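Local coordinates for dihydrofolate reductase (Enterococcus faecalis, PDB 4M7U), which reduces 7,8-dihydrofolate to tetrahydrofolate with NADPH, a step probably needed for glycine, purine and DNA precursor synthesis, at residues 119-124 with 165-170. Sequence-based numbering, arbitrary orientation.
Sequences DVLYRT and ETYHRN
Leu121 faces Tyr167, and Arg123 faces Glu165, as hydrogen-bonded pairs of an antiparallel ladder whose strands run at 165° to each other. Each pair exchanges two backbone bonds, among them Tyr167 N to Leu121 O at 2.8 Å. At the next rung a water takes over, receiving from Arg169 N and donating to Asp119 O.

On the Thr166 face, Thr166 CG2 touches Tyr122 CE2 and Val120 CG2, while Val120 CG2 also lies over the Tyr122 ring toward its rim. On the other, Leu121 CB packs on Tyr167 CB at 3.9 Å. Beyond them Arg123 presents NE and NH2 side-on to one oxygen, Glu165 OE1, with NH2 2.8 Å from OE1 on its syn side. A bend at chi3 (80°) turns NE out of the extended run through CD. Tyr167 OH donates to the same OE1 at 2.6 Å from above the carboxylate plane, its ring nearly perpendicular to the guanidinium.

The ladder lies where the dihydrofolate reductase sheet turns antiparallel, joining strand 120-126, itself paired with strand 9-17, to strand 162-169, which in turn pairs with strand 144-151. Three donors converging on OE1 would be expected to stabilise a charged Glu165 and limit its carboxylate's rotation.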
loop_
_atom_site.group_PDB
_atom_site.type_symbol
_atom_site.label_atom_id
_atom_site.label_comp_id
_atom_site.label_asym_id
_atom_site.label_seq_id
_atom_site.Cartn_x
_atom_site.Cartn_y
_atom_site.Cartn_z
ATOM N N ASP A 119 -2.386 -1.161 -11.530
ATOM C CA ASP A 119 -2.204 -2.236 -12.504
ATOM C C ASP A 119 -1.872 -3.569 -11.870
ATOM O O ASP A 119 -1.893 -4.596 -12.541
ATOM C CB ASP A 119 -1.111 -1.877 -13.489
ATOM C CG ASP A 119 -1.588 -0.881 -14.516
ATOM O OD1 ASP A 119 -2.755 -1.013 -14.968
ATOM O OD2 ASP A 119 -0.813 0.038 -14.844
ATOM N N VAL A 120 -1.554 -3.562 -10.581
ATOM C CA VAL A 120 -1.260 -4.811 -9.884
ATOM C C VAL A 120 -1.573 -4.636 -8.413
ATOM O O VAL A 120 -1.432 -3.529 -7.889
ATOM C CB VAL A 120 0.224 -5.238 -10.086
ATOM C CG1 VAL A 120 1.139 -4.090 -9.788
ATOM C CG2 VAL A 120 0.594 -6.436 -9.206
ATOM N N LEU A 121 -2.042 -5.717 -7.774
ATOM C CA LEU A 121 -2.247 -5.779 -6.327
ATOM C C LEU A 121 -1.312 -6.830 -5.726
ATOM O O LEU A 121 -1.293 -7.993 -6.159
ATOM C CB LEU A 121 -3.696 -6.152 -6.000
ATOM C CG LEU A 121 -4.789 -5.328 -6.691
ATOM C CD1 LEU A 121 -6.161 -5.869 -6.317
ATOM C CD2 LEU A 121 -4.682 -3.838 -6.312
ATOM N N TYR A 122 -0.538 -6.418 -4.729
ATOM C CA TYR A 122 0.247 -7.352 -3.933
ATOM C C TYR A 122 -0.381 -7.468 -2.555
ATOM O O TYR A 122 -0.321 -6.527 -1.755
ATOM C CB TYR A 122 1.673 -6.842 -3.783
ATOM C CG TYR A 122 2.431 -6.759 -5.087
ATOM C CD1 TYR A 122 2.867 -5.536 -5.580
ATOM C CD2 TYR A 122 2.730 -7.907 -5.817
ATOM C CE1 TYR A 122 3.578 -5.451 -6.765
ATOM C CE2 TYR A 122 3.443 -7.831 -7.013
ATOM C CZ TYR A 122 3.859 -6.600 -7.477
ATOM O OH TYR A 122 4.563 -6.517 -8.657
ATOM N N ARG A 123 -0.989 -8.612 -2.267
ATOM C CA ARG A 123 -1.663 -8.807 -0.982
ATOM C C ARG A 123 -1.053 -9.939 -0.177
ATOM O O ARG A 123 -0.871 -11.060 -0.684
ATOM C CB ARG A 123 -3.157 -9.101 -1.190
ATOM C CG ARG A 123 -3.910 -9.327 0.130
ATOM C CD ARG A 123 -5.412 -9.476 -0.102
ATOM N NE ARG A 123 -5.769 -10.818 -0.547
ATOM C CZ ARG A 123 -6.995 -11.325 -0.472
ATOM N NH1 ARG A 123 -7.989 -10.592 0.024
ATOM N NH2 ARG A 123 -7.223 -12.567 -0.876
ATOM N N THR A 124 -0.742 -9.652 1.084
ATOM C CA THR A 124 -0.327 -10.704 2.011
ATOM C C THR A 124 -1.539 -11.101 2.839
ATOM O O THR A 124 -2.009 -10.329 3.679
ATOM C CB THR A 124 0.777 -10.234 2.962
ATOM O OG1 THR A 124 1.940 -9.871 2.201
ATOM C CG2 THR A 124 1.134 -11.353 3.960
ATOM N N GLU A 165 0.024 -13.000 -2.333
ATOM C CA GLU A 165 -0.748 -13.085 -3.562
ATOM C C GLU A 165 -0.476 -11.923 -4.517
ATOM O O GLU A 165 -0.232 -10.797 -4.084
ATOM C CB GLU A 165 -2.246 -13.127 -3.234
ATOM C CG GLU A 165 -2.641 -14.202 -2.234
ATOM C CD GLU A 165 -4.121 -14.151 -1.901
ATOM O OE1 GLU A 165 -4.744 -13.072 -2.096
ATOM O OE2 GLU A 165 -4.670 -15.188 -1.456
ATOM N N THR A 166 -0.553 -12.199 -5.818
ATOM C CA THR A 166 -0.454 -11.159 -6.840
ATOM C C THR A 166 -1.704 -11.154 -7.719
ATOM O O THR A 166 -2.121 -12.209 -8.205
ATOM C CB THR A 166 0.784 -11.390 -7.727
ATOM O OG1 THR A 166 1.944 -11.524 -6.893
ATOM C CG2 THR A 166 0.987 -10.223 -8.713
ATOM N N TYR A 167 -2.301 -9.978 -7.921
ATOM C CA TYR A 167 -3.446 -9.827 -8.829
ATOM C C TYR A 167 -3.092 -8.904 -10.006
ATOM O O TYR A 167 -2.347 -7.935 -9.839
ATOM C CB TYR A 167 -4.670 -9.288 -8.082
ATOM C CG TYR A 167 -5.175 -10.194 -6.974
ATOM C CD1 TYR A 167 -4.515 -10.264 -5.754
ATOM C CD2 TYR A 167 -6.307 -10.983 -7.153
ATOM C CE1 TYR A 167 -4.972 -11.081 -4.742
ATOM C CE2 TYR A 167 -6.770 -11.812 -6.141
ATOM C CZ TYR A 167 -6.098 -11.853 -4.944
ATOM O OH TYR A 167 -6.536 -12.668 -3.934
ATOM N N HIS A 168 -3.588 -9.238 -11.198
ATOM C CA HIS A 168 -3.397 -8.406 -12.391
ATOM C C HIS A 168 -4.787 -8.115 -12.944
ATOM O O HIS A 168 -5.754 -8.796 -12.587
ATOM C CB HIS A 168 -2.580 -9.132 -13.472
ATOM C CG HIS A 168 -1.107 -9.240 -13.199
ATOM N ND1 HIS A 168 -0.255 -9.947 -14.012
ATOM C CD2 HIS A 168 -0.339 -8.721 -12.201
ATOM C CE1 HIS A 168 0.978 -9.869 -13.533
ATOM N NE2 HIS A 168 0.956 -9.137 -12.443
ATOM N N ARG A 169 -4.903 -7.119 -13.818
ATOM C CA ARG A 169 -6.208 -6.791 -14.399
ATOM C C ARG A 169 -6.629 -7.789 -15.474
ATOM O O ARG A 169 -5.783 -8.293 -16.213
ATOM C CB ARG A 169 -6.218 -5.355 -14.947
ATOM C CG ARG A 169 -6.400 -4.326 -13.838
ATOM C CD ARG A 169 -6.519 -2.900 -14.331
ATOM N NE ARG A 169 -6.851 -2.035 -13.202
ATOM C CZ ARG A 169 -8.085 -1.691 -12.863
ATOM N NH1 ARG A 169 -9.116 -2.109 -13.592
ATOM N NH2 ARG A 169 -8.282 -0.913 -11.808
ATOM N N ASN A 170 -7.929 -8.080 -15.553
ATOM C CA ASN A 170 -8.454 -8.916 -16.639
ATOM C C ASN A 170 -9.069 -8.096 -17.776
ATOM O O ASN A 170 -8.681 -6.954 -18.043
ATOM C CB ASN A 170 -9.463 -9.947 -16.113
ATOM C CG ASN A 170 -10.684 -9.304 -15.458
ATOM O OD1 ASN A 170 -11.099 -8.201 -15.819
ATOM N ND2 ASN A 170 -11.273 -10.005 -14.491
HETATM O O HOH W 1 -2.707 -5.987 -14.732
#